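Local coordinates for protein S-adenosyl-L-methionine methyl transferase (Ruegeria pomeroyi DSS-3, PDB 3IHT) that binds S-adenosylmethionine in a Rossmann-like domain and probably transfers its methyl group to an acceptor substrate, at residues R27-H32 with L157-G162; V44-L49 with I67-R72; S108-D113 with G141-S146; L128-I133 with M149-L154. All coordinates share one frame; numbering follows the deposited sequence.

Contact 1: R27-H32 with L157-G162; sequences RACLEH and LPLPPG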
# COMPACT_ATOMS: atom_id res chain seq x y z
N ARG A 27 -5.86 5.08 8.67
CA ARG A 27 -7.20 5.53 8.49
C ARG A 27 -7.87 5.64 9.87
O ARG A 27 -8.48 6.66 10.19
CB ARG A 27 -7.97 4.63 7.56
CG ARG A 27 -9.43 4.94 7.50
CD ARG A 27 -10.12 4.14 6.39
NE ARG A 27 -10.17 2.73 6.74
CZ ARG A 27 -10.64 1.78 5.94
NH1 ARG A 27 -11.08 2.08 4.73
NH2 ARG A 27 -10.64 0.52 6.34
N ALA A 28 -7.77 4.57 10.68
CA ALA A 28 -8.46 4.54 12.00
C ALA A 28 -7.92 5.65 12.92
O ALA A 28 -8.69 6.40 13.51
CB ALA A 28 -8.29 3.11 12.66
N CYS A 29 -6.60 5.76 12.98
CA CYS A 29 -5.93 6.75 13.85
C CYS A 29 -6.19 8.17 13.41
O CYS A 29 -6.47 9.04 14.22
CB CYS A 29 -4.44 6.45 13.96
SG CYS A 29 -4.11 4.98 14.95
N LEU A 30 -6.11 8.42 12.10
CA LEU A 30 -6.38 9.78 11.61
C LEU A 30 -7.82 10.22 11.79
O LEU A 30 -8.06 11.35 12.20
CB LEU A 30 -5.98 9.96 10.14
CG LEU A 30 -4.46 9.95 9.96
CD1 LEU A 30 -4.09 9.94 8.46
CD2 LEU A 30 -3.77 11.13 10.66
N GLU A 31 -8.78 9.35 11.51
CA GLU A 31 -10.18 9.71 11.70
C GLU A 31 -10.47 9.99 13.18
O GLU A 31 -11.12 10.99 13.53
CB GLU A 31 -11.11 8.64 11.10
CG GLU A 31 -11.10 8.69 9.55
CD GLU A 31 -11.99 7.67 8.89
OE1 GLU A 31 -12.85 7.10 9.57
OE2 GLU A 31 -11.81 7.40 7.68
N HIS A 32 -9.89 9.17 14.05
CA HIS A 32 -10.01 9.37 15.49
C HIS A 32 -9.36 10.70 15.89
O HIS A 32 -9.97 11.49 16.61
CB HIS A 32 -9.35 8.20 16.23
CG HIS A 32 -9.34 8.33 17.72
ND1 HIS A 32 -10.49 8.38 18.48
CD2 HIS A 32 -8.31 8.43 18.59
CE1 HIS A 32 -10.17 8.51 19.75
NE2 HIS A 32 -8.85 8.52 19.85
N LEU A 157 -1.49 7.93 23.72
CA LEU A 157 -2.88 7.57 23.88
C LEU A 157 -3.14 6.15 23.40
O LEU A 157 -2.49 5.65 22.46
CB LEU A 157 -3.78 8.53 23.10
CG LEU A 157 -3.68 10.01 23.46
CD1 LEU A 157 -4.79 10.75 22.65
CD2 LEU A 157 -3.84 10.21 24.95
N PRO A 158 -4.14 5.48 23.99
CA PRO A 158 -4.55 4.19 23.46
C PRO A 158 -5.13 4.31 22.07
O PRO A 158 -5.76 5.34 21.71
CB PRO A 158 -5.64 3.72 24.41
CG PRO A 158 -5.86 4.75 25.35
CD PRO A 158 -4.96 5.90 25.13
N LEU A 159 -4.91 3.27 21.28
CA LEU A 159 -5.36 3.23 19.91
C LEU A 159 -6.89 3.02 19.84
O LEU A 159 -7.47 2.29 20.63
CB LEU A 159 -4.67 2.10 19.17
CG LEU A 159 -3.16 2.26 18.98
CD1 LEU A 159 -2.63 0.98 18.33
CD2 LEU A 159 -2.82 3.50 18.13
N PRO A 160 -7.52 3.62 18.83
CA PRO A 160 -8.94 3.39 18.56
C PRO A 160 -9.24 2.09 17.84
O PRO A 160 -8.36 1.48 17.22
CB PRO A 160 -9.31 4.58 17.67
CG PRO A 160 -8.08 4.79 16.87
CD PRO A 160 -6.93 4.53 17.83
N PRO A 161 -10.52 1.68 17.84
CA PRO A 161 -10.93 0.49 17.12
C PRO A 161 -10.51 0.56 15.66
O PRO A 161 -10.57 1.64 15.01
CB PRO A 161 -12.47 0.52 17.26
CG PRO A 161 -12.72 1.24 18.52
CD PRO A 161 -11.65 2.34 18.51
N GLY A 162 -10.04 -0.58 15.18
CA GLY A 162 -9.58 -0.73 13.81
C GLY A 162 -8.06 -0.62 13.67
O GLY A 162 -7.47 -1.14 12.71
O HOH W 1 -7.22 7.56 22.28
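H32 and P160 meet where helix 15-36 of this Rossmann-like methyltransferase is lined by the proline-rich loop between strands 155-157 and 169-172. The joint lies at the surface. No direct hydrogen bond crosses it.

The ring contact is a CH-pi interaction. P160 CB sits over one face of the H32 imidazole, 4.0 Å from the ring centroid and displaced toward the rim. The pyrrolidine also reaches the start of the side chain, with P160 CG 3.7 Å from H32 CB. H32 CG is anti to the backbone N (chi1 177°), which sets CG 3.8 Å from P160 CB.

The apolar contacts continue one turn back. C29 SG touches L159 CD2 at 3.7 Å, and P160 CD lies a little farther from the sulfur. I170 of strand 169-172 packs against C29, H32 and P160 alike, so the loop and the helix share a floor on the sheet.

A28 meets the loop closely. Its CB points at the loop and comes 3.6 Å from P161 O. G162 has a positive phi (98°), and a CB there would be jammed against the carbonyl O of P161 and sit tightly against A28 CB.

The polar link is indirect. One water lies 3.1 Å from H32 NE2 and donates a hydrogen bond to P158 O at 2.7 Å.

Contact 2: V44-L49 with I67-R72; sequences VYELGL and IYVFER. With SAM (S-adenosylmethionine), chain C.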
# COMPACT_ATOMS: atom_id res chain seq x y z
N VAL A 44 -3.50 21.28 10.30
CA VAL A 44 -3.03 19.91 10.24
C VAL A 44 -1.75 19.91 9.41
O VAL A 44 -1.70 20.53 8.35
CB VAL A 44 -4.08 19.02 9.59
CG1 VAL A 44 -3.56 17.59 9.42
CG2 VAL A 44 -5.45 19.12 10.36
N TYR A 45 -0.71 19.28 9.94
CA TYR A 45 0.55 19.13 9.22
C TYR A 45 0.67 17.69 8.75
O TYR A 45 0.57 16.76 9.56
CB TYR A 45 1.78 19.48 10.08
CG TYR A 45 1.97 20.94 10.49
CD1 TYR A 45 1.17 21.97 9.96
CD2 TYR A 45 2.94 21.29 11.42
CE1 TYR A 45 1.33 23.28 10.34
CE2 TYR A 45 3.13 22.63 11.79
CZ TYR A 45 2.32 23.63 11.23
OH TYR A 45 2.46 24.95 11.60
N GLU A 46 0.94 17.51 7.46
CA GLU A 46 1.15 16.20 6.85
C GLU A 46 2.62 16.10 6.48
O GLU A 46 3.09 16.81 5.59
CB GLU A 46 0.26 16.08 5.59
CG GLU A 46 0.51 14.88 4.69
CD GLU A 46 -0.00 13.57 5.25
OE1 GLU A 46 -0.35 13.53 6.46
OE2 GLU A 46 -0.07 12.57 4.50
N LEU A 47 3.37 15.25 7.20
CA LEU A 47 4.80 15.15 6.99
C LEU A 47 5.06 13.98 6.05
O LEU A 47 4.93 12.79 6.44
CB LEU A 47 5.55 14.96 8.34
CG LEU A 47 5.23 16.02 9.39
CD1 LEU A 47 6.09 15.82 10.67
CD2 LEU A 47 5.42 17.43 8.84
N GLY A 48 5.46 14.30 4.82
CA GLY A 48 5.66 13.29 3.79
C GLY A 48 4.43 13.15 2.93
O GLY A 48 3.39 12.68 3.37
N LEU A 49 4.53 13.54 1.68
CA LEU A 49 3.39 13.43 0.76
C LEU A 49 3.32 12.09 0.06
O LEU A 49 2.29 11.44 0.04
CB LEU A 49 3.49 14.57 -0.28
CG LEU A 49 2.37 14.60 -1.32
CD1 LEU A 49 0.95 14.73 -0.67
CD2 LEU A 49 2.64 15.72 -2.36
N ILE A 67 -4.63 22.32 5.74
CA ILE A 67 -3.67 21.19 5.78
C ILE A 67 -2.39 21.68 5.06
O ILE A 67 -2.46 22.05 3.89
CB ILE A 67 -4.16 19.91 5.12
CG1 ILE A 67 -5.49 19.42 5.71
CG2 ILE A 67 -3.02 18.80 5.21
CD1 ILE A 67 -6.29 18.45 4.78
N TYR A 68 -1.26 21.73 5.77
CA TYR A 68 0.04 22.00 5.16
C TYR A 68 0.81 20.69 4.99
O TYR A 68 0.84 19.82 5.90
CB TYR A 68 0.88 22.97 5.99
CG TYR A 68 0.36 24.36 5.99
CD1 TYR A 68 -0.67 24.71 6.85
CD2 TYR A 68 0.83 25.32 5.09
CE1 TYR A 68 -1.18 26.00 6.85
CE2 TYR A 68 0.29 26.60 5.06
CZ TYR A 68 -0.70 26.92 5.96
OH TYR A 68 -1.26 28.17 5.99
N VAL A 69 1.42 20.55 3.81
CA VAL A 69 2.15 19.36 3.41
C VAL A 69 3.63 19.66 3.35
O VAL A 69 4.05 20.60 2.69
CB VAL A 69 1.63 18.83 2.02
CG1 VAL A 69 2.46 17.67 1.55
CG2 VAL A 69 0.18 18.43 2.10
N PHE A 70 4.43 18.84 4.06
CA PHE A 70 5.89 18.96 4.12
C PHE A 70 6.47 17.85 3.25
O PHE A 70 6.16 16.67 3.45
CB PHE A 70 6.39 18.79 5.55
CG PHE A 70 5.98 19.89 6.50
CD1 PHE A 70 4.65 20.03 6.89
CD2 PHE A 70 6.93 20.74 7.03
CE1 PHE A 70 4.27 21.01 7.79
CE2 PHE A 70 6.55 21.73 7.94
CZ PHE A 70 5.24 21.86 8.32
N GLU A 71 7.23 18.21 2.24
CA GLU A 71 7.75 17.21 1.30
C GLU A 71 9.01 17.76 0.64
O GLU A 71 9.13 18.97 0.39
CB GLU A 71 6.66 16.85 0.24
CG GLU A 71 7.09 15.96 -0.86
CD GLU A 71 7.66 14.62 -0.35
OE1 GLU A 71 6.90 13.84 0.26
OE2 GLU A 71 8.84 14.35 -0.58
N ARG A 72 9.96 16.88 0.36
CA ARG A 72 11.21 17.27 -0.27
C ARG A 72 11.09 17.23 -1.79
O ARG A 72 11.70 18.04 -2.46
CB ARG A 72 12.39 16.40 0.22
CG ARG A 72 12.35 14.95 -0.19
CD ARG A 72 13.40 14.15 0.61
NE ARG A 72 13.08 12.74 0.72
CZ ARG A 72 13.72 11.89 1.52
NH1 ARG A 72 14.69 12.33 2.31
NH2 ARG A 72 13.37 10.62 1.55
N SAM C . 1.54 8.92 3.65
CA SAM C . 1.79 8.88 2.17
C SAM C . 0.57 8.30 1.41
O SAM C . 0.59 8.13 0.17
OXT SAM C . -0.41 7.89 2.07
CB SAM C . 3.10 8.16 1.82
CG SAM C . 4.39 8.90 2.22
SD SAM C . 5.94 8.06 1.66
CE SAM C . 5.80 6.56 2.69
C5' SAM C . 7.18 9.07 2.58
C4' SAM C . 7.38 10.49 2.07
O4' SAM C . 8.15 11.22 3.05
C3' SAM C . 8.14 10.59 0.75
O3' SAM C . 7.43 11.35 -0.23
C2' SAM C . 9.48 11.22 1.12
O2' SAM C . 10.14 12.02 0.12
C1' SAM C . 9.09 12.02 2.35
N9 SAM C . 10.26 12.34 3.21
C8 SAM C . 11.08 11.43 3.86
N7 SAM C . 12.02 12.11 4.56
C5 SAM C . 11.82 13.44 4.37
C6 SAM C . 12.49 14.57 4.86
N6 SAM C . 13.58 14.46 5.66
N1 SAM C . 11.99 15.81 4.49
C2 SAM C . 10.91 15.97 3.66
N3 SAM C . 10.26 14.84 3.16
C4 SAM C . 10.71 13.60 3.52
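Y45 and F70 pack tightly on one face of the parallel strands 44-47 and 67-71. F70 CE1 stands over one face of the Y45 ring, 3.5 Å from Y45 CG, with the planes turned by 57°. One face of the F70 ring takes L47 CD2, 3.7 Å from its centroid. Beneath them the strands are joined by backbone bonds, among them F70 N to E46 O at 2.9 Å. On the other face of the sheet V69 CG1 meets L49 CB at 3.7 Å. E46 turns its carboxylate away from strand 67-71, to H111 and T54.

The ligand end is polar, and opens to solvent at R72. E71 OE1 accepts from L49 N at 2.8 Å through its anti lone pair and from SAM O3' at 2.6 Å. E71 OE2 takes SAM O2' at 2.8 Å. The carboxylate thus grips both ribose hydroxyls. R72 NE donates to SAM O2', and the guanidinium lies over the adenine near N7. G48 leaves room for the ribose, since a CB there would strike SAM O4'. The glycine loop after the first strand and the acidic residue ending the second are typical of Rossmann-fold methyltransferases.

Contact 3: S108-D113 with G141-S146; sequences SLVHAD and GLMVSS. With SAM (S-adenosylmethionine), chain C.
D113 CG is anti to the backbone N (chi1 -176°), and S146 OG lies between its own N and carbonyl carbon (chi1 45°). These torsions bring the two side chains together where strands 107-112 and 141-145 end, parallel neighbours in the Rossmann-like sheet. S146 OG donates to D113 OD1 at 2.7 Å, on the anti side and 20° out of the carboxylate plane. The other oxygen, OD2, accepts from the amino group of SAM at 2.8 Å. S146 is a second-shell residue that helps hold the carboxylate in place. An alanine in place of D113 would probably leave the SAM amino group without this acceptor and S146 OG without its own.

Behind this end the strands are zipped by backbone bonds, such as V144 N to V110 O at 2.8 Å and S146 N to A112 O at 3.1 Å. On the face of L109 and H111, L109 CD1 rests 4.1 Å from V144 CG2. H111 lies obliquely across V144, and its ND1 is bonded to E46 of the adjoining strand. Helix 15-36 packs on this face. On the other, selenomethionine M143 is bent at chi2, and its terminal methyl CE lies 3.5 Å from A112 CB.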
# COMPACT_ATOMS: atom_id res chain seq x y z
N SER A 108 -2.84 21.67 15.23
CA SER A 108 -3.84 20.86 15.94
C SER A 108 -3.55 19.38 15.80
O SER A 108 -3.93 18.57 16.65
CB SER A 108 -5.25 21.17 15.42
OG SER A 108 -5.38 20.92 14.02
N LEU A 109 -2.93 19.00 14.68
CA LEU A 109 -2.72 17.60 14.35
C LEU A 109 -1.50 17.51 13.45
O LEU A 109 -1.45 18.21 12.42
CB LEU A 109 -3.95 17.01 13.64
CG LEU A 109 -3.89 15.61 13.06
CD1 LEU A 109 -3.48 14.55 14.11
CD2 LEU A 109 -5.21 15.23 12.40
N VAL A 110 -0.54 16.68 13.81
CA VAL A 110 0.66 16.44 13.00
C VAL A 110 0.67 14.95 12.69
O VAL A 110 0.62 14.11 13.61
CB VAL A 110 1.99 16.89 13.69
CG1 VAL A 110 3.24 16.56 12.83
CG2 VAL A 110 1.91 18.40 14.04
N HIS A 111 0.67 14.63 11.39
CA HIS A 111 0.70 13.25 10.91
C HIS A 111 2.01 12.99 10.19
O HIS A 111 2.37 13.76 9.28
CB HIS A 111 -0.45 12.95 9.94
CG HIS A 111 -0.35 11.59 9.33
ND1 HIS A 111 -0.34 11.36 7.97
CD2 HIS A 111 -0.24 10.37 9.92
CE1 HIS A 111 -0.19 10.06 7.75
NE2 HIS A 111 -0.10 9.44 8.91
N ALA A 112 2.73 11.93 10.59
CA ALA A 112 3.96 11.54 9.93
C ALA A 112 3.89 10.12 9.41
O ALA A 112 3.57 9.18 10.16
CB ALA A 112 5.18 11.74 10.87
N ASP A 113 4.22 9.95 8.13
CA ASP A 113 4.41 8.65 7.51
C ASP A 113 5.66 8.80 6.61
O ASP A 113 5.58 8.88 5.40
CB ASP A 113 3.16 8.28 6.69
CG ASP A 113 3.22 6.89 6.07
OD1 ASP A 113 3.86 5.97 6.66
OD2 ASP A 113 2.62 6.72 4.94
N GLY A 141 -3.43 19.30 21.01
CA GLY A 141 -3.02 18.77 19.72
C GLY A 141 -2.58 17.33 19.77
O GLY A 141 -2.05 16.88 20.80
N LEU A 142 -2.76 16.62 18.67
CA LEU A 142 -2.37 15.22 18.58
C LEU A 142 -1.29 15.03 17.51
O LEU A 142 -1.19 15.83 16.54
CB LEU A 142 -3.59 14.36 18.27
CG LEU A 142 -4.72 14.35 19.30
CD1 LEU A 142 -5.85 13.45 18.82
CD2 LEU A 142 -4.22 13.88 20.67
N MSE A 143 -0.48 13.99 17.72
CA MSE A 143 0.59 13.58 16.81
C MSE A 143 0.35 12.12 16.48
O MSE A 143 0.25 11.28 17.38
CB MSE A 143 1.98 13.87 17.43
CG MSE A 143 3.10 13.94 16.42
SE MSE A 143 3.69 12.17 15.90
CE MSE A 143 4.30 12.69 14.15
N VAL A 144 0.19 11.80 15.20
CA VAL A 144 -0.02 10.42 14.74
C VAL A 144 1.15 10.04 13.83
O VAL A 144 1.48 10.79 12.89
CB VAL A 144 -1.33 10.25 13.97
CG1 VAL A 144 -1.50 8.83 13.39
CG2 VAL A 144 -2.52 10.66 14.85
N SER A 145 1.78 8.91 14.12
CA SER A 145 2.95 8.48 13.37
C SER A 145 2.91 6.99 13.06
O SER A 145 2.38 6.23 13.82
CB SER A 145 4.23 8.75 14.17
OG SER A 145 5.40 8.53 13.36
N SER A 146 3.50 6.61 11.93
CA SER A 146 3.69 5.22 11.60
C SER A 146 5.02 4.69 12.16
O SER A 146 5.35 3.53 11.93
CB SER A 146 3.58 5.00 10.09
OG SER A 146 4.31 5.97 9.35
N SAM C . 1.54 8.92 3.65
CA SAM C . 1.79 8.88 2.17
C SAM C . 0.57 8.30 1.41
O SAM C . 0.59 8.13 0.17
OXT SAM C . -0.41 7.89 2.07
CB SAM C . 3.10 8.16 1.82
CG SAM C . 4.39 8.90 2.22
SD SAM C . 5.94 8.06 1.66
CE SAM C . 5.80 6.56 2.69
C5' SAM C . 7.18 9.07 2.58
C4' SAM C . 7.38 10.49 2.07
O4' SAM C . 8.15 11.22 3.05
C3' SAM C . 8.14 10.59 0.75
O3' SAM C . 7.43 11.35 -0.23
C2' SAM C . 9.48 11.22 1.12
O2' SAM C . 10.14 12.02 0.12
C1' SAM C . 9.09 12.02 2.35
N9 SAM C . 10.26 12.34 3.21
C8 SAM C . 11.08 11.43 3.86
N7 SAM C . 12.02 12.11 4.56
C5 SAM C . 11.82 13.44 4.37
C6 SAM C . 12.49 14.57 4.86
N6 SAM C . 13.58 14.46 5.66
N1 SAM C . 11.99 15.81 4.49
C2 SAM C . 10.91 15.97 3.66
N3 SAM C . 10.26 14.84 3.16
C4 SAM C . 10.71 13.60 3.52

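Contact 4: L128-I133 with M149-L154; sequences LISPLI and MYFEGL. With NI (nickel (II) ion), chain D.
The joint between the last turns of helix 119-133 and the loop that follows strand 141-145 centres on S130 and the backbone of Y150. It lies near the SAM pocket, with the I129 side chain about 6 Å from the ligand. Y150 N donates to S130 OG at 2.9 Å, a nearly straight bond (169°). S130 OG is also bonded to the carbonyl of A126, one turn back, so the hydroxyl links helix and loop. The F151 ring presents a face to S130 OG, offset toward the rim, while L154 CD1 lies over the centre of the opposite face. F151 CE1 comes 3.4 Å from S130 O. An alanine at S130 would probably leave Y150 N without its acceptor and weaken the tie between loop and helix.

The apolar half gathers round selenomethionine M149. Its chain bends at chi2 and chi3, and CE comes 3.7 Å from I133 CD1 and 4.0 Å from I129 CG1.

At the outer end E152 OE2 binds a nickel ion at 1.9 Å, with a water at 2.5 Å from the metal. E134, just past the helix, bonds the backbone N of E152 and G153. Inward, M143 of strand 141-145 touches I133, M149 and F151, and L96 of helix 92-103 packs on I133.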
# COMPACT_ATOMS: atom_id res chain seq x y z
N LEU A 128 15.48 11.21 15.71
CA LEU A 128 16.00 12.53 15.36
C LEU A 128 14.89 13.60 15.23
O LEU A 128 15.06 14.76 15.71
CB LEU A 128 16.79 12.42 14.06
CG LEU A 128 17.50 13.68 13.55
CD1 LEU A 128 18.66 13.24 12.66
CD2 LEU A 128 16.47 14.59 12.82
N ILE A 129 13.77 13.26 14.60
CA ILE A 129 12.76 14.27 14.29
C ILE A 129 11.80 14.57 15.43
O ILE A 129 11.12 15.60 15.41
CB ILE A 129 11.93 13.96 13.02
CG1 ILE A 129 11.07 12.69 13.17
CG2 ILE A 129 12.84 13.89 11.80
CD1 ILE A 129 10.23 12.43 11.96
N SER A 130 11.75 13.70 16.42
CA SER A 130 10.80 13.89 17.52
C SER A 130 10.92 15.29 18.19
O SER A 130 9.91 15.99 18.34
CB SER A 130 10.91 12.74 18.52
OG SER A 130 10.35 11.53 18.02
N PRO A 131 12.14 15.72 18.59
CA PRO A 131 12.22 17.05 19.21
C PRO A 131 11.98 18.19 18.23
O PRO A 131 11.71 19.32 18.67
CB PRO A 131 13.66 17.10 19.77
CG PRO A 131 14.42 16.06 18.93
CD PRO A 131 13.41 14.98 18.68
N LEU A 132 12.04 17.92 16.93
CA LEU A 132 11.71 18.94 15.94
C LEU A 132 10.20 19.09 15.77
O LEU A 132 9.74 20.17 15.43
CB LEU A 132 12.36 18.66 14.58
CG LEU A 132 13.89 18.54 14.54
CD1 LEU A 132 14.36 18.30 13.07
CD2 LEU A 132 14.55 19.74 15.15
N ILE A 133 9.46 18.02 15.97
CA ILE A 133 8.01 18.05 15.84
C ILE A 133 7.30 18.56 17.10
O ILE A 133 6.33 19.34 16.98
CB ILE A 133 7.46 16.67 15.50
CG1 ILE A 133 7.91 16.26 14.10
CG2 ILE A 133 5.92 16.59 15.71
CD1 ILE A 133 7.69 14.77 13.73
N MSE A 149 7.69 7.14 18.51
CA MSE A 149 8.35 8.42 18.64
C MSE A 149 9.04 8.55 19.99
O MSE A 149 8.87 7.70 20.87
CB MSE A 149 7.34 9.55 18.43
CG MSE A 149 6.61 9.48 17.13
SE MSE A 149 7.77 9.55 15.52
CE MSE A 149 8.00 11.46 15.44
N TYR A 150 9.85 9.58 20.14
CA TYR A 150 10.67 9.79 21.30
C TYR A 150 10.47 11.20 21.85
O TYR A 150 11.37 12.04 21.76
CB TYR A 150 12.13 9.59 20.90
CG TYR A 150 12.47 8.17 20.44
CD1 TYR A 150 12.24 7.75 19.15
CD2 TYR A 150 13.09 7.27 21.32
CE1 TYR A 150 12.56 6.47 18.73
CE2 TYR A 150 13.44 6.00 20.91
CZ TYR A 150 13.17 5.60 19.64
OH TYR A 150 13.54 4.33 19.23
N PHE A 151 9.29 11.46 22.39
CA PHE A 151 8.91 12.78 22.86
C PHE A 151 9.23 13.00 24.34
O PHE A 151 9.40 12.04 25.08
CB PHE A 151 7.41 13.00 22.65
CG PHE A 151 7.00 13.06 21.22
CD1 PHE A 151 7.59 14.00 20.36
CD2 PHE A 151 6.05 12.20 20.71
CE1 PHE A 151 7.21 14.07 19.01
CE2 PHE A 151 5.66 12.29 19.37
CZ PHE A 151 6.26 13.22 18.52
N GLU A 152 9.36 14.26 24.73
CA GLU A 152 9.65 14.63 26.14
C GLU A 152 8.38 14.80 26.98
O GLU A 152 8.33 14.39 28.14
CB GLU A 152 10.42 15.96 26.15
CG GLU A 152 11.84 15.87 25.68
CD GLU A 152 12.73 15.16 26.67
OE1 GLU A 152 12.29 14.86 27.81
OE2 GLU A 152 13.90 14.93 26.31
N GLY A 153 7.38 15.44 26.39
CA GLY A 153 6.20 15.90 27.09
C GLY A 153 4.88 15.30 26.61
O GLY A 153 3.92 15.25 27.39
N LEU A 154 4.82 14.82 25.37
CA LEU A 154 3.57 14.30 24.81
C LEU A 154 3.25 12.91 25.37
O LEU A 154 4.14 12.06 25.51
CB LEU A 154 3.63 14.26 23.30
CG LEU A 154 4.05 15.53 22.56
CD1 LEU A 154 4.00 15.30 21.07
CD2 LEU A 154 3.25 16.78 22.96
NI NI D . 15.25 14.08 27.43
O HOH W 2 14.81 11.96 28.69

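In the fold
Contacts 2 and 3 form the buried centre of the sheet, and contact 1 is a surface joint. Contact 4 is buried at its heart but lies as far from the chain centre as contact 1. Each strand pair is held by its own backbone ladder, and the two meet directly: L47 N lies 2.8 Å from H111 O. Both end in a carboxylate that holds SAM, E71 on the ribose and D113 on the amino group. Contacts 1 and 4 instead join a helix to a loop, one through proline, histidine and a water, the other through a serine hydroxyl and a selenomethionine. Contact 3 touches both, through L30 and C29 of contact 1 and through I133, M149 and F151 of contact 4.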